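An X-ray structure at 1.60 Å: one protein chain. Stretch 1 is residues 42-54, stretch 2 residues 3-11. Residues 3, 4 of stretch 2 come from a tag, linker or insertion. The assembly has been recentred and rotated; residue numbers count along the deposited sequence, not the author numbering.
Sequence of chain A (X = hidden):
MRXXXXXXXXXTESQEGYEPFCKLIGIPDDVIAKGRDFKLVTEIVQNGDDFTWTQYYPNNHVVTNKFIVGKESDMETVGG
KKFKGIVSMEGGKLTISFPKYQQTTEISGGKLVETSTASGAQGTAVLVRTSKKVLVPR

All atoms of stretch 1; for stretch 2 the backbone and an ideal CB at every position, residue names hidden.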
# COMPACT_ATOMS: atom_id res chain seq x y z
N THR A 42 6.58 -1.36 -6.39
CA THR A 42 5.23 -1.90 -6.52
C THR A 42 4.99 -2.27 -7.97
O THR A 42 5.23 -1.46 -8.86
CB THR A 42 4.18 -0.86 -6.09
OG1 THR A 42 4.37 -0.50 -4.72
CG2 THR A 42 2.78 -1.41 -6.25
N GLU A 43 4.51 -3.49 -8.20
CA GLU A 43 4.11 -3.90 -9.53
C GLU A 43 2.60 -4.12 -9.53
O GLU A 43 2.07 -4.85 -8.69
CB GLU A 43 4.82 -5.19 -9.91
CG GLU A 43 4.48 -5.72 -11.27
CD GLU A 43 5.10 -7.09 -11.52
OE1 GLU A 43 5.59 -7.72 -10.55
OE2 GLU A 43 5.08 -7.52 -12.68
N ILE A 44 1.91 -3.47 -10.47
CA ILE A 44 0.45 -3.60 -10.54
C ILE A 44 0.02 -4.08 -11.93
O ILE A 44 0.50 -3.57 -12.94
CB ILE A 44 -0.28 -2.29 -10.19
CG1 ILE A 44 0.21 -1.75 -8.84
CG2 ILE A 44 -1.82 -2.52 -10.15
CD1 ILE A 44 -0.08 -0.28 -8.64
N VAL A 45 -0.87 -5.07 -11.95
CA VAL A 45 -1.57 -5.45 -13.16
C VAL A 45 -3.05 -5.20 -12.89
O VAL A 45 -3.64 -5.81 -11.99
CB VAL A 45 -1.31 -6.93 -13.59
CG1 VAL A 45 -2.10 -7.25 -14.85
CG2 VAL A 45 0.18 -7.17 -13.82
N GLN A 46 -3.62 -4.25 -13.63
CA GLN A 46 -5.01 -3.89 -13.47
C GLN A 46 -5.75 -4.24 -14.75
O GLN A 46 -5.44 -3.71 -15.82
CB GLN A 46 -5.15 -2.39 -13.18
CG GLN A 46 -6.60 -1.95 -13.12
CD GLN A 46 -6.80 -0.45 -13.08
OE1 GLN A 46 -7.92 0.02 -12.85
NE2 GLN A 46 -5.74 0.32 -13.34
N ASN A 47 -6.71 -5.16 -14.63
CA ASN A 47 -7.59 -5.49 -15.73
C ASN A 47 -9.01 -5.15 -15.29
O ASN A 47 -9.72 -5.96 -14.70
CB ASN A 47 -7.42 -6.96 -16.13
CG ASN A 47 -6.01 -7.28 -16.66
OD1 ASN A 47 -5.32 -6.41 -17.19
ND2 ASN A 47 -5.59 -8.52 -16.49
N GLY A 48 -9.41 -3.91 -15.56
CA GLY A 48 -10.68 -3.40 -15.06
C GLY A 48 -10.70 -3.37 -13.54
O GLY A 48 -9.85 -2.74 -12.91
N ASP A 49 -11.68 -4.06 -12.96
CA ASP A 49 -11.83 -4.15 -11.51
C ASP A 49 -10.90 -5.19 -10.89
O ASP A 49 -10.80 -5.28 -9.66
CB ASP A 49 -13.27 -4.52 -11.15
CG ASP A 49 -14.27 -3.43 -11.48
OD1 ASP A 49 -15.46 -3.75 -11.60
OD2 ASP A 49 -13.85 -2.26 -11.61
N ASP A 50 -10.23 -5.96 -11.74
CA ASP A 50 -9.38 -7.07 -11.30
C ASP A 50 -7.93 -6.60 -11.15
O ASP A 50 -7.27 -6.27 -12.14
CB ASP A 50 -9.51 -8.20 -12.33
CG ASP A 50 -8.69 -9.43 -11.98
OD1 ASP A 50 -7.60 -9.30 -11.39
OD2 ASP A 50 -9.14 -10.54 -12.37
N PHE A 51 -7.44 -6.58 -9.91
CA PHE A 51 -6.06 -6.13 -9.62
C PHE A 51 -5.18 -7.25 -9.10
O PHE A 51 -5.63 -8.09 -8.31
CB PHE A 51 -6.05 -5.06 -8.53
CG PHE A 51 -6.54 -3.72 -8.96
CD1 PHE A 51 -7.90 -3.46 -9.07
CD2 PHE A 51 -5.63 -2.68 -9.22
CE1 PHE A 51 -8.36 -2.21 -9.45
CE2 PHE A 51 -6.09 -1.42 -9.59
CZ PHE A 51 -7.45 -1.18 -9.71
N THR A 52 -3.92 -7.24 -9.53
CA THR A 52 -2.87 -8.03 -8.89
C THR A 52 -1.82 -7.01 -8.46
O THR A 52 -1.24 -6.31 -9.29
CB THR A 52 -2.23 -9.05 -9.86
OG1 THR A 52 -3.25 -9.91 -10.38
CG2 THR A 52 -1.16 -9.88 -9.13
N TRP A 53 -1.59 -6.95 -7.15
CA TRP A 53 -0.81 -5.86 -6.57
C TRP A 53 0.36 -6.47 -5.81
O TRP A 53 0.16 -7.14 -4.81
CB TRP A 53 -1.72 -5.09 -5.61
CG TRP A 53 -1.23 -3.72 -5.27
CD1 TRP A 53 -0.13 -3.40 -4.52
CD2 TRP A 53 -1.83 -2.48 -5.65
NE1 TRP A 53 -0.02 -2.03 -4.42
CE2 TRP A 53 -1.05 -1.45 -5.10
CE3 TRP A 53 -2.97 -2.15 -6.40
CZ2 TRP A 53 -1.37 -0.10 -5.27
CZ3 TRP A 53 -3.28 -0.80 -6.58
CH2 TRP A 53 -2.47 0.20 -6.02
N THR A 54 1.57 -6.25 -6.31
CA THR A 54 2.76 -6.91 -5.76
C THR A 54 3.73 -5.88 -5.20
O THR A 54 4.04 -4.88 -5.85
CB THR A 54 3.45 -7.76 -6.86
OG1 THR A 54 2.52 -8.71 -7.39
CG2 THR A 54 4.65 -8.49 -6.32
N UNK A 3 -8.82 -1.67 -17.19
CA UNK A 3 -7.84 -1.00 -16.28
C UNK A 3 -8.11 0.49 -16.14
O UNK A 3 -9.26 0.90 -15.91
CB UNK A 3 -6.41 -1.20 -16.79
N UNK A 4 -7.07 1.32 -16.28
CA UNK A 4 -5.72 0.89 -16.66
C UNK A 4 -4.60 1.76 -16.07
O UNK A 4 -3.42 1.42 -16.21
CB UNK A 4 -5.60 0.89 -18.19
N UNK A 5 -4.96 2.87 -15.42
CA UNK A 5 -3.98 3.89 -15.02
C UNK A 5 -2.94 3.40 -14.00
O UNK A 5 -1.85 3.96 -13.93
CB UNK A 5 -4.72 5.10 -14.44
N UNK A 6 -3.29 2.37 -13.23
CA UNK A 6 -2.38 1.83 -12.21
C UNK A 6 -1.30 0.90 -12.76
O UNK A 6 -0.32 0.61 -12.05
CB UNK A 6 -3.19 1.07 -11.16
N UNK A 7 -1.48 0.40 -13.98
CA UNK A 7 -0.58 -0.61 -14.54
C UNK A 7 0.87 -0.16 -14.54
O UNK A 7 1.18 0.96 -14.95
CB UNK A 7 -1.01 -0.96 -15.97
N UNK A 8 1.74 -1.05 -14.09
CA UNK A 8 3.18 -0.86 -14.26
C UNK A 8 4.01 -1.17 -13.04
O UNK A 8 3.52 -1.71 -12.06
CB UNK A 8 3.46 0.58 -14.68
N UNK A 9 5.29 -0.83 -13.12
CA UNK A 9 6.19 -0.92 -11.97
C UNK A 9 6.53 0.49 -11.51
O UNK A 9 6.90 1.36 -12.31
CB UNK A 9 7.46 -1.70 -12.32
N UNK A 10 6.38 0.68 -10.20
CA UNK A 10 6.51 1.98 -9.54
C UNK A 10 7.51 1.86 -8.40
O UNK A 10 7.63 0.80 -7.81
CB UNK A 10 5.16 2.48 -9.02
N UNK A 11 8.21 2.95 -8.09
CA UNK A 11 9.17 2.93 -6.99
C UNK A 11 9.03 4.17 -6.12
O UNK A 11 8.90 5.29 -6.63
CB UNK A 11 10.60 2.82 -7.53

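Position 3 lies beside the turn that joins the two strands of stretch 1, its N 2.8 Å from the N of Gly-48. An ideal CB here would sit 2.9 Å from Gln-46 O, a clash, so only a residue without a side chain fits this backbone. The deposited residue is Gly-3, which comes from the tag. Position 4, also from the tag, follows a cis peptide bond and points its CB away from stretch 1, leaving the choice wide; it is Ser-4. Position 5 likewise points away, and many residues would do. Ala-5 is found, inside the type I turn from Ser-4 to position 7.

At position 6 the CB points toward stretch 1, 4.0 Å from Ile-44 CG2 and 4.1 Å from Phe-51 CE2, and the rings of Phe-51 and Trp-53 line the space beyond. A large apolar side chain suits it, aliphatic or aromatic. Phe-6 places CD2 3.9 Å from Phe-51 CE2 and CD1 3.9 Å from Trp-53 CH2. The edge of Phe-51 is directed at the face of Phe-6, whereas the Trp-53 ring meets it obliquely.

At position 7 the CB points sideways, near the backbone of Ile-44 to Gln-46, which offers the N and O of Gln-46, past the last bridged pair at Ile-44. A polar side chain long enough to reach the Gln-46 backbone, such as Asn or Asp, would be suitable. The residue is Asn-7, whose side-chain amide comes close to the Gln-46 backbone.

Position 8 has phi/psi of 136/-172, where a CB would be jammed against the preceding carbonyl oxygen; glycine is required. Gly-8 pairs with Ile-44 through two hydrogen bonds, Gly-8 N to Ile-44 O (3.0 Å) and Ile-44 N to Gly-8 O (2.9 Å).

Position 9 forms a non-hydrogen-bonded pair with Glu-43, and its CB lies on the same sheet face as that carboxylate. A basic or polar residue would suit. Lys-9 extends alongside, its CE 3.8 Å from Glu-43 CD.

Position 10 pairs with Thr-42, its CB on the face shared with Thr-42 and Ile-44, so a bulky apolar or aromatic residue is expected. Trp-10 brings CD1 to 4.0 Å from Ile-44 CD1, while its NE1 donates a hydrogen bond to Phe-6 O (2.9 Å). Its backbone N bonds Thr-42 O, and Thr-42 N bonds Trp-10 O, both at 2.8 Å.

Position 11 points away and is little constrained; Glu-11 occupies it.

Stretch 2 3-11: GSAFNGKWE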
# COMPACT_ATOMS: atom_id res chain seq x y z
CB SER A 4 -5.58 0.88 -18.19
OG SER A 4 -5.78 2.17 -18.72
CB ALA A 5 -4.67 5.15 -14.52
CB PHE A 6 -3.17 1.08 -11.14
CG PHE A 6 -4.02 1.95 -10.26
CD1 PHE A 6 -3.54 2.43 -9.05
CD2 PHE A 6 -5.32 2.28 -10.64
CE1 PHE A 6 -4.33 3.24 -8.23
CE2 PHE A 6 -6.12 3.08 -9.83
CZ PHE A 6 -5.63 3.56 -8.62
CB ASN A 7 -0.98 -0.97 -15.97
CG ASN A 7 -2.10 -1.98 -16.03
OD1 ASN A 7 -3.20 -1.68 -16.50
ND2 ASN A 7 -1.83 -3.19 -15.58
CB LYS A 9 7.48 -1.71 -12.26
CG LYS A 9 7.29 -3.23 -12.27
CD LYS A 9 8.63 -3.95 -12.24
CE LYS A 9 8.42 -5.46 -12.25
NZ LYS A 9 9.70 -6.16 -11.97
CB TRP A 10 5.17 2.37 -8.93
CG TRP A 10 4.00 2.35 -9.90
CD1 TRP A 10 3.26 1.25 -10.28
CD2 TRP A 10 3.42 3.47 -10.59
NE1 TRP A 10 2.26 1.62 -11.14
CE2 TRP A 10 2.34 2.97 -11.36
CE3 TRP A 10 3.70 4.85 -10.62
CZ2 TRP A 10 1.55 3.81 -12.16
CZ3 TRP A 10 2.91 5.67 -11.43
CH2 TRP A 10 1.85 5.15 -12.18
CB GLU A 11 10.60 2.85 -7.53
CG GLU A 11 11.69 2.71 -6.48
CD GLU A 11 13.06 2.77 -7.14
OE1 GLU A 11 13.70 1.70 -7.31
OE2 GLU A 11 13.48 3.89 -7.51
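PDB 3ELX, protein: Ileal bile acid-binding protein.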